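Local coordinates for protein monomethylamine methyltransferase mtmB1 (Methanosarcina barkeri, PDB 1NTH) that catalyses transfer of the methyl group of monomethylamine to the corrinoid cofactor of its partner protein MtmC during methanogenesis, at residues A94-F102 / E324-N332. Numbering follows the deposited sequence.
Sequences AINNVQKEF and EFTDILSGN
Lys100 and Asp327 form the one direct hydrogen bond between these two connecting loops, a salt bridge of 2.6 Å from NZ to OD1 in one of the lysine's two conformers, so the pair is probably not held all the time. The ammonium meets OD1 on its anti side, 25° out of the carboxylate plane; Lys100 gets there by bending at chi2 (-63°). OD2 of the same carboxylate pairs with Lys115. An alanine here would probably leave Lys100 without its charged mate, free to turn, and take from Lys115 one of its partners. Next to the ion pair, Val98 lays CG2 against Asp327, 3.6 Å from its O, while its CG1 lies 3.8 Å from CG1 of Ile328, the two side chains crossing at about a right angle. Farther along, Leu329 sends CD1 obliquely to the Phe102 ring, 3.5 Å from CE2. No backbone hydrogen bond joins the segments directly; three waters bridge them, from Ile95 O to Asp327 N, from Gln99 O to Leu329 N, and, donating to both, between Lys100 O and Asp327 O. An ST turn, Ile328 N to Thr326 OG1 at 3.1 Å, shapes the second loop, and the same hydroxyl bonds Ile322 O, tying the turn to the helix end. The example thus shows loops of a TIM-barrel enzyme joined by water as well as by side chains: 324-332 leads from helix 309-325 into barrel strand 330-333; the other segment runs from helix 88-95 to hairpin strand 101-104, with helix 271-288 packing against Ile95 and Val98.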
loop_
_atom_site.group_PDB
_atom_site.type_symbol
_atom_site.label_atom_id
_atom_site.label_comp_id
_atom_site.label_asym_id
_atom_site.label_seq_id
_atom_site.Cartn_x
_atom_site.Cartn_y
_atom_site.Cartn_z
ATOM N N ALA A 94 -25.324 7.528 22.537
ATOM C CA ALA A 94 -23.900 7.224 22.629
ATOM C C ALA A 94 -23.675 5.866 23.289
ATOM O O ALA A 94 -22.939 5.030 22.768
ATOM C CB ALA A 94 -23.176 8.318 23.415
ATOM N N ILE A 95 -24.310 5.645 24.436
ATOM C CA ILE A 95 -24.158 4.381 25.152
ATOM C C ILE A 95 -24.663 3.189 24.338
ATOM O O ILE A 95 -24.052 2.119 24.351
ATOM C CB ILE A 95 -24.910 4.410 26.502
ATOM C CG1 ILE A 95 -24.268 5.444 27.429
ATOM C CG2 ILE A 95 -24.883 3.028 27.152
ATOM C CD1 ILE A 95 -25.017 5.627 28.739
ATOM N N ASN A 96 -25.768 3.383 23.625
ATOM C CA ASN A 96 -26.358 2.307 22.831
ATOM C C ASN A 96 -25.595 1.967 21.556
ATOM O O ASN A 96 -25.924 0.990 20.882
ATOM C CB ASN A 96 -27.806 2.648 22.458
ATOM C CG ASN A 96 -28.745 2.599 23.649
ATOM O OD1 ASN A 96 -28.575 1.779 24.549
ATOM N ND2 ASN A 96 -29.756 3.462 23.648
ATOM N N ASN A 97 -24.586 2.760 21.223
ATOM C CA ASN A 97 -23.821 2.512 20.003
ATOM C C ASN A 97 -22.317 2.629 20.203
ATOM O O ASN A 97 -21.648 3.381 19.498
ATOM C CB ASN A 97 -24.271 3.480 18.904
ATOM C CG ASN A 97 -25.719 3.270 18.502
ATOM O OD1 ASN A 97 -26.607 4.052 18.861
ATOM N ND2 ASN A 97 -25.968 2.199 17.763
ATOM N N VAL A 98 -21.784 1.887 21.167
ATOM C CA VAL A 98 -20.355 1.925 21.431
ATOM C C VAL A 98 -19.650 0.882 20.576
ATOM O O VAL A 98 -20.281 -0.051 20.081
ATOM C CB VAL A 98 -20.048 1.649 22.922
ATOM C CG1 VAL A 98 -20.651 2.752 23.784
ATOM C CG2 VAL A 98 -20.603 0.291 23.332
ATOM N N GLN A 99 -18.344 1.050 20.398
ATOM C CA GLN A 99 -17.564 0.099 19.616
ATOM C C GLN A 99 -17.560 -1.224 20.375
ATOM O O GLN A 99 -17.272 -1.262 21.571
ATOM C CB GLN A 99 -16.141 0.622 19.418
ATOM C CG GLN A 99 -15.258 -0.281 18.571
ATOM C CD GLN A 99 -14.341 0.499 17.650
ATOM O OE1 GLN A 99 -14.047 1.672 17.893
ATOM N NE2 GLN A 99 -13.875 -0.152 16.588
ATOM N N LYS A 100 -17.887 -2.307 19.673
ATOM C CA LYS A 100 -17.973 -3.627 20.288
ATOM C C LYS A 100 -16.630 -4.308 20.500
ATOM O O LYS A 100 -16.406 -4.951 21.527
ATOM C CB LYS A 100 -18.859 -4.539 19.437
ATOM C CG LYS A 100 -20.291 -4.062 19.281
ATOM C CD LYS A 100 -21.014 -4.030 20.614
ATOM C CE LYS A 100 -22.477 -3.679 20.423
ATOM N NZ LYS A 100 -23.220 -3.629 21.711
ATOM N N GLU A 101 -15.745 -4.174 19.521
ATOM C CA GLU A 101 -14.427 -4.791 19.594
ATOM C C GLU A 101 -13.530 -4.134 18.559
ATOM O O GLU A 101 -13.996 -3.373 17.710
ATOM C CB GLU A 101 -14.536 -6.290 19.295
ATOM C CG GLU A 101 -14.929 -6.605 17.857
ATOM C CD GLU A 101 -15.068 -8.098 17.596
ATOM O OE1 GLU A 101 -16.149 -8.659 17.877
ATOM O OE2 GLU A 101 -14.092 -8.713 17.119
ATOM N N PHE A 102 -12.236 -4.412 18.637
ATOM C CA PHE A 102 -11.298 -3.862 17.671
ATOM C C PHE A 102 -9.978 -4.606 17.737
ATOM O O PHE A 102 -9.743 -5.396 18.653
ATOM C CB PHE A 102 -11.089 -2.351 17.892
ATOM C CG PHE A 102 -10.596 -1.984 19.265
ATOM C CD1 PHE A 102 -9.244 -2.053 19.579
ATOM C CD2 PHE A 102 -11.490 -1.563 20.246
ATOM C CE1 PHE A 102 -8.786 -1.705 20.854
ATOM C CE2 PHE A 102 -11.045 -1.214 21.521
ATOM C CZ PHE A 102 -9.691 -1.286 21.824
ATOM N N GLU A 324 -21.343 -4.396 33.543
ATOM C CA GLU A 324 -22.669 -4.962 33.734
ATOM C C GLU A 324 -23.767 -4.287 32.919
ATOM O O GLU A 324 -24.614 -4.966 32.335
ATOM C CB GLU A 324 -23.046 -4.908 35.218
ATOM C CG GLU A 324 -24.466 -5.380 35.519
ATOM C CD GLU A 324 -24.623 -6.886 35.420
ATOM O OE1 GLU A 324 -25.775 -7.357 35.316
ATOM O OE2 GLU A 324 -23.597 -7.599 35.457
ATOM N N PHE A 325 -23.743 -2.959 32.858
ATOM C CA PHE A 325 -24.792 -2.224 32.167
ATOM C C PHE A 325 -24.503 -1.616 30.802
ATOM O O PHE A 325 -25.401 -1.036 30.192
ATOM C CB PHE A 325 -25.342 -1.144 33.104
ATOM C CG PHE A 325 -25.838 -1.693 34.408
ATOM C CD1 PHE A 325 -25.021 -1.697 35.533
ATOM C CD2 PHE A 325 -27.101 -2.273 34.494
ATOM C CE1 PHE A 325 -25.449 -2.281 36.725
ATOM C CE2 PHE A 325 -27.539 -2.858 35.680
ATOM C CZ PHE A 325 -26.711 -2.862 36.798
ATOM N N THR A 326 -23.269 -1.735 30.322
ATOM C CA THR A 326 -22.923 -1.200 29.006
ATOM C C THR A 326 -21.944 -2.136 28.321
ATOM O O THR A 326 -21.476 -3.112 28.915
ATOM C CB THR A 326 -22.238 0.191 29.078
ATOM O OG1 THR A 326 -20.858 0.029 29.430
ATOM C CG2 THR A 326 -22.916 1.079 30.110
ATOM N N ASP A 327 -21.635 -1.823 27.068
ATOM C CA ASP A 327 -20.690 -2.608 26.292
ATOM C C ASP A 327 -19.423 -1.786 26.065
ATOM O O ASP A 327 -18.620 -2.089 25.186
ATOM C CB ASP A 327 -21.319 -3.007 24.958
ATOM C CG ASP A 327 -22.383 -4.077 25.119
ATOM O OD1 ASP A 327 -23.288 -4.150 24.265
ATOM O OD2 ASP A 327 -22.304 -4.855 26.094
ATOM N N ILE A 328 -19.249 -0.744 26.873
ATOM C CA ILE A 328 -18.079 0.124 26.769
ATOM C C ILE A 328 -16.796 -0.634 27.097
ATOM O O ILE A 328 -16.684 -1.243 28.159
ATOM C CB ILE A 328 -18.193 1.331 27.735
ATOM C CG1 ILE A 328 -19.380 2.209 27.328
ATOM C CG2 ILE A 328 -16.901 2.149 27.714
ATOM C CD1 ILE A 328 -19.660 3.357 28.297
ATOM N N LEU A 329 -15.831 -0.596 26.183
ATOM C CA LEU A 329 -14.549 -1.265 26.399
ATOM C C LEU A 329 -13.680 -0.336 27.243
ATOM O O LEU A 329 -13.651 0.873 27.005
ATOM C CB LEU A 329 -13.873 -1.557 25.056
ATOM C CG LEU A 329 -14.658 -2.514 24.149
ATOM C CD1 LEU A 329 -14.032 -2.527 22.751
ATOM C CD2 LEU A 329 -14.668 -3.909 24.759
ATOM N N SER A 330 -12.972 -0.887 28.225
ATOM C CA SER A 330 -12.155 -0.040 29.089
ATOM C C SER A 330 -10.863 -0.664 29.595
ATOM O O SER A 330 -10.612 -1.857 29.435
ATOM C CB SER A 330 -12.980 0.400 30.298
ATOM O OG SER A 330 -13.159 -0.685 31.189
ATOM N N GLY A 331 -10.042 0.170 30.219
ATOM C CA GLY A 331 -8.788 -0.303 30.765
ATOM C C GLY A 331 -8.451 0.534 31.979
ATOM O O GLY A 331 -9.177 1.477 32.301
ATOM N N ASN A 332 -7.368 0.187 32.662
ATOM C CA ASN A 332 -6.935 0.951 33.828
ATOM C C ASN A 332 -5.423 1.125 33.738
ATOM O O ASN A 332 -4.724 0.259 33.204
ATOM C CB ASN A 332 -7.328 0.234 35.125
ATOM C CG ASN A 332 -7.364 1.179 36.322
ATOM O OD1 ASN A 332 -7.208 2.393 36.170
ATOM N ND2 ASN A 332 -7.577 0.629 37.512
HETATM O O HOH W 1 -23.592 -0.187 25.756
HETATM O O HOH W 2 -16.264 0.583 23.487
HETATM O O HOH W 3 -18.219 -4.426 23.792
#